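Local coordinates for protein-glutaminase (PDB 2ZK9) that probably deamidates glutamine side chains of proteins by hydrolysis, using a papain-like cysteine-protease type of active site, at residues H83-V88 and T115-A120; H47-I52 and R100-S105. One frame throughout, in Å; residues are numbered along the deposited sequence.

Overall arrangement
The contact centres lie about 10 Å apart, and both reach the same mixed sheet, in which strands 82-91 and 97-102 are antiparallel neighbours. Along the chain the segments come as 47-52, 83-88, 100-105 and 115-120, so the contacts interlock: contact 1 sets helix 114-120 against strand 82-91, and contact 2 sets helix 42-55 against the end of strand 97-102 and the turn after it. The backbones join where Val88 N lies 2.8 Å from Arg100 O, and the side chains where His83 NE2 lies 2.8 Å from Asp103 OD2. That second link suits a papain-like active site assembled from strand 82-91 and the adjoining turn, with Cys42 at the start of helix 42-55.

Contact 1 of 2, residues H83-V88 and T115-A120; sequences HVAILV and TAWRNA
Trp117 of helix 114-120 reaches across to strand 82-91 and lays the benzo part of its indole between the side chains of His83 and Ala85. Atom CZ2 is the focus, since it lies 3.4 Å from His83 CD2 and 3.6 Å from Ala85 CB. The second value marks an ordinary apolar contact, and the methyl also meets Trp117 CE2 at 3.8 Å. Between these two residues the backbone itself comes close, Val84 C lying 3.7 Å from Trp117 CZ2. The imidazole and the six-membered ring meet at a slant, with centroids 5.4 Å apart and planes inclined at 33°. With CG anti to the backbone N (chi1 179°), the indole extends from the helix toward the strand, bridging segment axes that approach no closer than 10.3 Å. The indole NE1 is hydrogen-bonded to Asp103 OD2, the carboxylate oxygen that also bonds His83 NE2. Trp80 stacks on the His83 ring, and the His83 side chain also touches Cys42. Contacts from Trp80 and Trp117, together with the bond to Asp103, should restrict rotation of the imidazole. A histidine that touches a cysteine and is bonded to an aspartate is consistent with the Cys-His-Asp catalytic triad of papain-like enzymes, with Trp117 packed against it as a second-shell residue.

Contact 2 of 2, residues H47-I52 and R100-S105; sequences HKMRQI and RIIDPS
Met49 of helix 42-55 sets its thioether against Ile102 and Pro104, at the place where strand 97-102 gives way to a turn. Its first torsion puts CG beside the backbone N and anti to the carbonyl carbon (chi1 -68°), and an extended second torsion then sends SD straight out from the helix. The bend comes at chi3, -78°, which turns the methyl onto the main chain: Met49 CE lies 3.3 Å from Ile102 O. This buried carbonyl oxygen has no hydrogen-bond partner in the model, so the methyl covers a polar atom rather than an apolar one. Sulfur makes the side-chain contacts. Ile102 offers its short branch, with CG2 4.0 Å from Met49 SD; that branch is anti to the Ile102 backbone N. Pro104 approaches with its ring CD, 3.8 Å from the same sulfur, and the two side chains run past each other in opposite directions.

Asp103, whose CB points away from the helix, uses its carboxylate to shape the turn. OD1 accepts the backbone N-H of Ser105 at 3.0 Å from Ser105 N, forming an Asx turn, although the donor stands 45° out of the carboxylate plane. In one of two conformers of Ser105, OG also donates to Asp103 OD1, from the syn side, at 2.7 Å and much nearer the plane. The Ser105 N-H bond thus holds OD1, the hydroxyl adding a second bond in that conformer, while Asp103 OD2 faces contact 1.

Met49 also touches Ile86 and Ile18, which places it in the apolar layer between helix 42-55, helix 8-19 and the sheet. The arrangement is that of a helix packed on the sheet beside the strand end, which runs on into an Asx turn presenting the probable aspartate of a papain-like Cys-His-Asp triad.

Contact 1 of 2, residues H83-V88 and T115-A120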
ATOM      1  N   HIS A  83      -6.546   6.472   0.751  1.00  8.70           N
ATOM      2  CA  HIS A  83      -5.570   5.442   0.980  1.00  8.45           C
ATOM      3  C   HIS A  83      -5.299   4.748  -0.359  1.00  8.03           C
ATOM      4  O   HIS A  83      -6.099   4.832  -1.300  1.00  9.21           O
ATOM      5  CB  HIS A  83      -6.074   4.456   2.064  1.00  9.04           C
ATOM      6  CG  HIS A  83      -5.029   3.436   2.486  1.00  8.48           C
ATOM      7  ND1 HIS A  83      -3.722   3.783   2.672  1.00 10.66           N
ATOM      8  CD2 HIS A  83      -5.157   2.129   2.721  1.00  8.77           C
ATOM      9  CE1 HIS A  83      -3.079   2.694   3.025  1.00 10.87           C
ATOM     10  NE2 HIS A  83      -3.931   1.639   3.086  1.00  9.49           N
ATOM     11  N   VAL A  84      -4.179   4.059  -0.461  1.00  8.04           N
ATOM     12  CA  VAL A  84      -3.774   3.373  -1.656  1.00  7.54           C
ATOM     13  C   VAL A  84      -3.025   2.103  -1.254  1.00  7.37           C
ATOM     14  O   VAL A  84      -2.298   2.096  -0.260  1.00  8.29           O
ATOM     15  CB  VAL A  84      -2.921   4.284  -2.585  1.00  7.95           C
ATOM     16  CG1 VAL A  84      -1.685   4.821  -1.909  1.00  9.86           C
ATOM     17  CG2 VAL A  84      -2.568   3.577  -3.875  1.00  9.19           C
ATOM     18  N   ALA A  85      -3.165   1.071  -2.069  1.00  7.51           N
ATOM     19  CA  ALA A  85      -2.382  -0.131  -1.981  1.00  7.39           C
ATOM     20  C   ALA A  85      -2.286  -0.749  -3.378  1.00  7.62           C
ATOM     21  O   ALA A  85      -2.833  -0.246  -4.338  1.00  8.42           O
ATOM     22  CB  ALA A  85      -2.961  -1.096  -0.947  1.00  8.88           C
ATOM     23  N   ILE A  86      -1.512  -1.848  -3.471  1.00  7.53           N
ATOM     24  CA  ILE A  86      -1.373  -2.531  -4.756  1.00  7.55           C
ATOM     25  C   ILE A  86      -2.470  -3.557  -4.916  1.00  7.71           C
ATOM     26  O   ILE A  86      -2.849  -4.255  -3.972  1.00  8.77           O
ATOM     27  CB  ILE A  86       0.041  -3.143  -4.934  1.00  7.53           C
ATOM     28  CG1 ILE A  86       0.407  -4.216  -3.914  1.00  8.63           C
ATOM     29  CG2 ILE A  86       1.067  -2.030  -5.023  1.00  8.82           C
ATOM     30  CD1 ILE A  86       1.595  -5.041  -4.322  1.00  8.80           C
ATOM     31  N   LEU A  87      -2.979  -3.641  -6.146  1.00  7.95           N
ATOM     32  CA  LEU A  87      -4.045  -4.526  -6.559  1.00  8.52           C
ATOM     33  C   LEU A  87      -3.445  -5.492  -7.588  1.00  8.58           C
ATOM     34  O   LEU A  87      -3.134  -5.079  -8.711  1.00  9.18           O
ATOM     35  CB  LEU A  87      -5.220  -3.735  -7.133  1.00  9.22           C
ATOM     36  CG  LEU A  87      -6.411  -4.559  -7.572  1.00  9.84           C
ATOM     37  CD1 LEU A  87      -7.118  -5.189  -6.384  1.00 11.30           C
ATOM     38  CD2 LEU A  87      -7.352  -3.728  -8.404  1.00 11.68           C
ATOM     39  N   VAL A  88      -3.190  -6.723  -7.164  1.00  9.00           N
ATOM     40  CA  VAL A  88      -2.449  -7.715  -7.914  0.56  9.19           C
ATOM     41  C   VAL A  88      -3.402  -8.687  -8.593  1.00  9.64           C
ATOM     42  O   VAL A  88      -4.358  -9.154  -8.029  1.00 14.22           O
ATOM     43  CB  VAL A  88      -1.515  -8.467  -6.946  0.56  9.49           C
ATOM     44  CG1 VAL A  88      -0.581  -9.446  -7.679  0.56 10.77           C
ATOM     45  CG2 VAL A  88      -0.691  -7.472  -6.150  0.56  9.40           C
ATOM     46  N   THR A 115     -12.802  -5.477  -1.634  1.00 12.25           N
ATOM     47  CA  THR A 115     -13.938  -5.077  -0.808  0.52 12.14           C
ATOM     48  C   THR A 115     -13.582  -5.209   0.664  1.00 12.61           C
ATOM     49  O   THR A 115     -13.936  -4.288   1.427  1.00 13.02           O
ATOM     50  CB  THR A 115     -15.166  -5.919  -1.139  0.52 13.72           C
ATOM     51  OG1 THR A 115     -14.731  -7.288  -1.063  0.52 16.27           O
ATOM     52  CG2 THR A 115     -15.669  -5.652  -2.543  0.52 15.93           C
ATOM     53  N   ALA A 116     -12.851  -6.236   1.086  1.00 12.44           N
ATOM     54  CA  ALA A 116     -12.429  -6.295   2.490  1.00 12.52           C
ATOM     55  C   ALA A 116     -11.498  -5.156   2.831  1.00 11.26           C
ATOM     56  O   ALA A 116     -11.560  -4.554   3.920  1.00 11.72           O
ATOM     57  CB  ALA A 116     -11.762  -7.631   2.746  1.00 13.67           C
ATOM     58  N   TRP A 117     -10.614  -4.834   1.905  1.00 10.30           N
ATOM     59  CA  TRP A 117      -9.661  -3.756   2.101  1.00  9.64           C
ATOM     60  C   TRP A 117     -10.345  -2.400   2.287  1.00  9.18           C
ATOM     61  O   TRP A 117     -10.038  -1.657   3.215  1.00 10.16           O
ATOM     62  CB  TRP A 117      -8.672  -3.746   0.958  1.00 10.11           C
ATOM     63  CG  TRP A 117      -7.640  -2.665   1.032  1.00  9.29           C
ATOM     64  CD1 TRP A 117      -6.571  -2.572   1.876  1.00  9.19           C
ATOM     65  CD2 TRP A 117      -7.596  -1.525   0.185  1.00  8.75           C
ATOM     66  NE1 TRP A 117      -5.857  -1.442   1.597  1.00  9.25           N
ATOM     67  CE2 TRP A 117      -6.450  -0.762   0.570  1.00  8.82           C
ATOM     68  CE3 TRP A 117      -8.370  -1.043  -0.868  1.00  9.69           C
ATOM     69  CZ2 TRP A 117      -6.105   0.410  -0.060  1.00  9.50           C
ATOM     70  CZ3 TRP A 117      -8.037   0.123  -1.488  1.00  9.87           C
ATOM     71  CH2 TRP A 117      -6.910   0.861  -1.102  1.00  9.71           C
ATOM     72  N   ARG A 118     -11.238  -2.081   1.357  1.00  9.80           N
ATOM     73  CA  ARG A 118     -11.921  -0.783   1.490  1.00 10.24           C
ATOM     74  C   ARG A 118     -12.699  -0.707   2.789  1.00 10.58           C
ATOM     75  O   ARG A 118     -12.775   0.332   3.437  1.00 11.37           O
ATOM     76  CB  ARG A 118     -12.825  -0.518   0.309  1.00 10.40           C
ATOM     77  CG  ARG A 118     -12.026  -0.261  -0.994  1.00 10.55           C
ATOM     78  CD  ARG A 118     -12.904   0.362  -2.094  1.00 11.77           C
ATOM     79  NE  ARG A 118     -14.066  -0.438  -2.442  1.00 12.45           N
ATOM     80  CZ  ARG A 118     -14.033  -1.439  -3.294  1.00 12.68           C
ATOM     81  NH1 ARG A 118     -12.933  -1.815  -3.916  1.00 11.93           N
ATOM     82  NH2 ARG A 118     -15.184  -2.114  -3.534  1.00 16.07           N
ATOM     83  N   ASN A 119     -13.313  -1.846   3.193  1.00 11.59           N
ATOM     84  CA  ASN A 119     -14.047  -1.823   4.475  1.00 11.93           C
ATOM     85  C   ASN A 119     -13.112  -1.564   5.660  1.00 11.12           C
ATOM     86  O   ASN A 119     -13.562  -0.887   6.604  1.00 12.34           O
ATOM     87  CB  ASN A 119     -14.816  -3.139   4.591  1.00 14.43           C
ATOM     88  CG  ASN A 119     -15.665  -3.159   5.842  1.00 14.55           C
ATOM     89  OD1 ASN A 119     -15.327  -3.918   6.757  1.00 18.26           O
ATOM     90  ND2 ASN A 119     -16.695  -2.367   5.917  1.00 16.31           N
ATOM     91  N   ALA A 120     -11.861  -2.025   5.628  1.00 10.90           N
ATOM     92  CA  ALA A 120     -10.912  -1.708   6.679  1.00 10.90           C
ATOM     93  C   ALA A 120     -10.497  -0.267   6.687  1.00  9.58           C
ATOM     94  O   ALA A 120      -9.914   0.195   7.682  1.00 10.75           O
ATOM     95  CB  ALA A 120      -9.692  -2.606   6.571  1.00 13.02           C
TER

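Contact 2 of 2, residues H47-I52 and R100-S105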
ATOM      1  N   HIS A  47       4.210   2.169  -3.724  1.00  7.17           N
ATOM      2  CA  HIS A  47       5.145   2.174  -4.830  1.00  7.35           C
ATOM      3  C   HIS A  47       6.351   1.267  -4.551  1.00  7.50           C
ATOM      4  O   HIS A  47       6.905   0.679  -5.473  1.00  8.13           O
ATOM      5  CB  HIS A  47       5.575   3.618  -5.127  1.00  7.71           C
ATOM      6  CG  HIS A  47       5.653   3.925  -6.587  1.00  7.67           C
ATOM      7  ND1 HIS A  47       4.665   3.627  -7.410  1.00  8.92           N
ATOM      8  CD2 HIS A  47       6.574   4.581  -7.354  1.00  8.55           C
ATOM      9  CE1 HIS A  47       4.889   4.064  -8.628  1.00  9.08           C
ATOM     10  NE2 HIS A  47       6.076   4.635  -8.612  1.00  9.35           N
ATOM     11  N   LYS A  48       6.733   1.155  -3.289  1.00  7.65           N
ATOM     12  CA  LYS A  48       7.813   0.249  -2.903  1.00  7.92           C
ATOM     13  C   LYS A  48       7.384  -1.206  -3.032  1.00  8.01           C
ATOM     14  O   LYS A  48       8.152  -2.054  -3.491  1.00  8.76           O
ATOM     15  CB  LYS A  48       8.306   0.556  -1.506  1.00  7.95           C
ATOM     16  CG  LYS A  48       9.632  -0.069  -1.138  1.00  8.38           C
ATOM     17  CD  LYS A  48      10.818   0.527  -1.882  1.00  8.31           C
ATOM     18  CE  LYS A  48      12.129   0.004  -1.369  1.00  9.26           C
ATOM     19  NZ  LYS A  48      13.275   0.469  -2.156  1.00 10.23           N
ATOM     20  N   MET A  49       6.136  -1.510  -2.658  1.00  7.57           N
ATOM     21  CA  MET A  49       5.617  -2.859  -2.912  1.00  7.97           C
ATOM     22  C   MET A  49       5.639  -3.190  -4.385  1.00  8.12           C
ATOM     23  O   MET A  49       5.988  -4.296  -4.784  1.00  8.87           O
ATOM     24  CB  MET A  49       4.188  -3.003  -2.375  1.00  7.82           C
ATOM     25  CG  MET A  49       4.116  -2.964  -0.852  1.00  8.27           C
ATOM     26  SD  MET A  49       2.497  -3.503  -0.218  1.00  8.58           S
ATOM     27  CE  MET A  49       1.485  -2.059  -0.505  1.00  9.01           C
ATOM     28  N   ARG A  50       5.258  -2.229  -5.220  1.00  8.43           N
ATOM     29  CA  ARG A  50       5.295  -2.413  -6.675  1.00  8.79           C
ATOM     30  C   ARG A  50       6.713  -2.665  -7.151  1.00  8.99           C
ATOM     31  O   ARG A  50       6.910  -3.514  -8.008  1.00 10.31           O
ATOM     32  CB  ARG A  50       4.678  -1.228  -7.379  1.00  8.22           C
ATOM     33  CG  ARG A  50       4.857  -1.309  -8.894  1.00  8.86           C
ATOM     34  CD  ARG A  50       4.100  -0.193  -9.549  1.00  9.15           C
ATOM     35  NE  ARG A  50       4.278  -0.221 -11.033  1.00  9.00           N
ATOM     36  CZ  ARG A  50       5.136   0.497 -11.688  1.00  9.42           C
ATOM     37  NH1 ARG A  50       5.941   1.412 -11.106  1.00  9.75           N
ATOM     38  NH2 ARG A  50       5.183   0.363 -13.032  1.00 10.40           N
ATOM     39  N   GLN A  51       7.722  -1.992  -6.579  1.00  9.62           N
ATOM     40  CA  GLN A  51       9.098  -2.230  -6.961  1.00 10.32           C
ATOM     41  C   GLN A  51       9.462  -3.694  -6.690  1.00 10.45           C
ATOM     42  O   GLN A  51      10.196  -4.312  -7.482  1.00 10.97           O
ATOM     43  CB  GLN A  51      10.048  -1.273  -6.254  1.00 10.87           C
ATOM     44  CG  GLN A  51      11.511  -1.460  -6.608  1.00 13.65           C
ATOM     45  CD  GLN A  51      12.460  -0.636  -5.764  1.00 13.19           C
ATOM     46  OE1 GLN A  51      12.409  -0.720  -4.555  1.00 11.91           O
ATOM     47  NE2 GLN A  51      13.264   0.209  -6.452  1.00 18.23           N
ATOM     48  N   ILE A  52       9.021  -4.260  -5.580  1.00 10.34           N
ATOM     49  CA  ILE A  52       9.302  -5.656  -5.285  1.00 10.75           C
ATOM     50  C   ILE A  52       8.654  -6.570  -6.345  1.00  9.99           C
ATOM     51  O   ILE A  52       9.280  -7.496  -6.846  1.00 11.68           O
ATOM     52  CB  ILE A  52       8.872  -6.028  -3.862  1.00 11.89           C
ATOM     53  CG1 ILE A  52       9.741  -5.232  -2.867  1.00 14.16           C
ATOM     54  CG2 ILE A  52       8.931  -7.517  -3.659  1.00 13.69           C
ATOM     55  CD1 ILE A  52       9.272  -5.254  -1.456  1.00 17.45           C
ATOM     56  N   ARG A 100      -6.327  -9.384  -5.870  1.00  9.91           N
ATOM     57  CA  ARG A 100      -6.258  -9.154  -4.423  1.00  9.74           C
ATOM     58  C   ARG A 100      -5.459  -7.903  -4.137  1.00  9.39           C
ATOM     59  O   ARG A 100      -4.486  -7.617  -4.836  1.00 10.55           O
ATOM     60  CB  ARG A 100      -5.605 -10.307  -3.690  1.00 10.77           C
ATOM     61  CG  ARG A 100      -6.322 -11.631  -3.714  1.00 12.34           C
ATOM     62  CD  ARG A 100      -7.548 -11.644  -2.862  1.00 15.54           C
ATOM     63  NE  ARG A 100      -8.183 -12.993  -2.847  1.00 16.64           N
ATOM     64  CZ  ARG A 100      -9.052 -13.358  -3.773  1.00 22.58           C
ATOM     65  NH1 ARG A 100      -9.414 -12.564  -4.794  1.00 22.82           N
ATOM     66  NH2 ARG A 100      -9.557 -14.585  -3.653  1.00 32.42           N
ATOM     67  N   ILE A 101      -5.824  -7.208  -3.070  1.00  8.89           N
ATOM     68  CA  ILE A 101      -4.989  -6.193  -2.503  1.00  8.39           C
ATOM     69  C   ILE A 101      -3.907  -6.810  -1.639  1.00  8.49           C
ATOM     70  O   ILE A 101      -4.160  -7.763  -0.902  1.00  9.67           O
ATOM     71  CB  ILE A 101      -5.839  -5.232  -1.622  1.00  8.85           C
ATOM     72  CG1 ILE A 101      -6.848  -4.448  -2.445  1.00  9.61           C
ATOM     73  CG2 ILE A 101      -4.968  -4.337  -0.766  1.00  9.48           C
ATOM     74  CD1 ILE A 101      -6.265  -3.274  -3.259  1.00 10.12           C
ATOM     75  N   ILE A 102      -2.686  -6.245  -1.738  1.00  8.50           N
ATOM     76  CA  ILE A 102      -1.644  -6.493  -0.746  1.00  8.87           C
ATOM     77  C   ILE A 102      -1.443  -5.209   0.001  1.00  8.62           C
ATOM     78  O   ILE A 102      -1.103  -4.163  -0.583  1.00  8.50           O
ATOM     79  CB  ILE A 102      -0.356  -7.041  -1.363  1.00  9.25           C
ATOM     80  CG1 ILE A 102      -0.629  -8.440  -1.976  1.00 10.46           C
ATOM     81  CG2 ILE A 102       0.727  -7.065  -0.337  1.00  9.54           C
ATOM     82  CD1 ILE A 102       0.549  -9.074  -2.683  1.00 11.33           C
ATOM     83  N   ASP A 103      -1.685  -5.232   1.318  1.00  8.53           N
ATOM     84  CA  ASP A 103      -1.488  -4.060   2.136  1.00  8.50           C
ATOM     85  C   ASP A 103      -1.217  -4.497   3.587  1.00  8.45           C
ATOM     86  O   ASP A 103      -2.114  -4.519   4.421  1.00  8.90           O
ATOM     87  CB  ASP A 103      -2.687  -3.120   2.145  1.00  8.70           C
ATOM     88  CG  ASP A 103      -2.463  -1.884   2.958  1.00  8.90           C
ATOM     89  OD1 ASP A 103      -1.329  -1.719   3.521  1.00  8.73           O
ATOM     90  OD2 ASP A 103      -3.390  -1.071   3.039  1.00  9.84           O
ATOM     91  N   PRO A 104       0.030  -4.800   3.899  1.00  8.48           N
ATOM     92  CA  PRO A 104       0.387  -5.178   5.282  1.00  8.86           C
ATOM     93  C   PRO A 104       0.202  -4.116   6.318  1.00  8.88           C
ATOM     94  O   PRO A 104       0.329  -4.432   7.507  1.00 11.08           O
ATOM     95  CB  PRO A 104       1.863  -5.590   5.130  1.00  9.26           C
ATOM     96  CG  PRO A 104       2.005  -6.059   3.734  1.00  9.74           C
ATOM     97  CD  PRO A 104       1.157  -5.056   2.977  1.00  9.33           C
ATOM     98  N   SER A 105      -0.068  -2.874   5.968  1.00  8.67           N
ATOM     99  CA  SER A 105      -0.428  -1.879   6.984  0.78  9.05           C
ATOM    100  C   SER A 105      -1.807  -2.139   7.603  1.00  9.09           C
ATOM    101  O   SER A 105      -2.048  -1.684   8.687  1.00 11.46           O
ATOM    102  CB  SER A 105      -0.296  -0.441   6.499  0.78  9.27           C
ATOM    103  OG  SER A 105      -1.320  -0.022   5.578  0.78  7.91           O
TER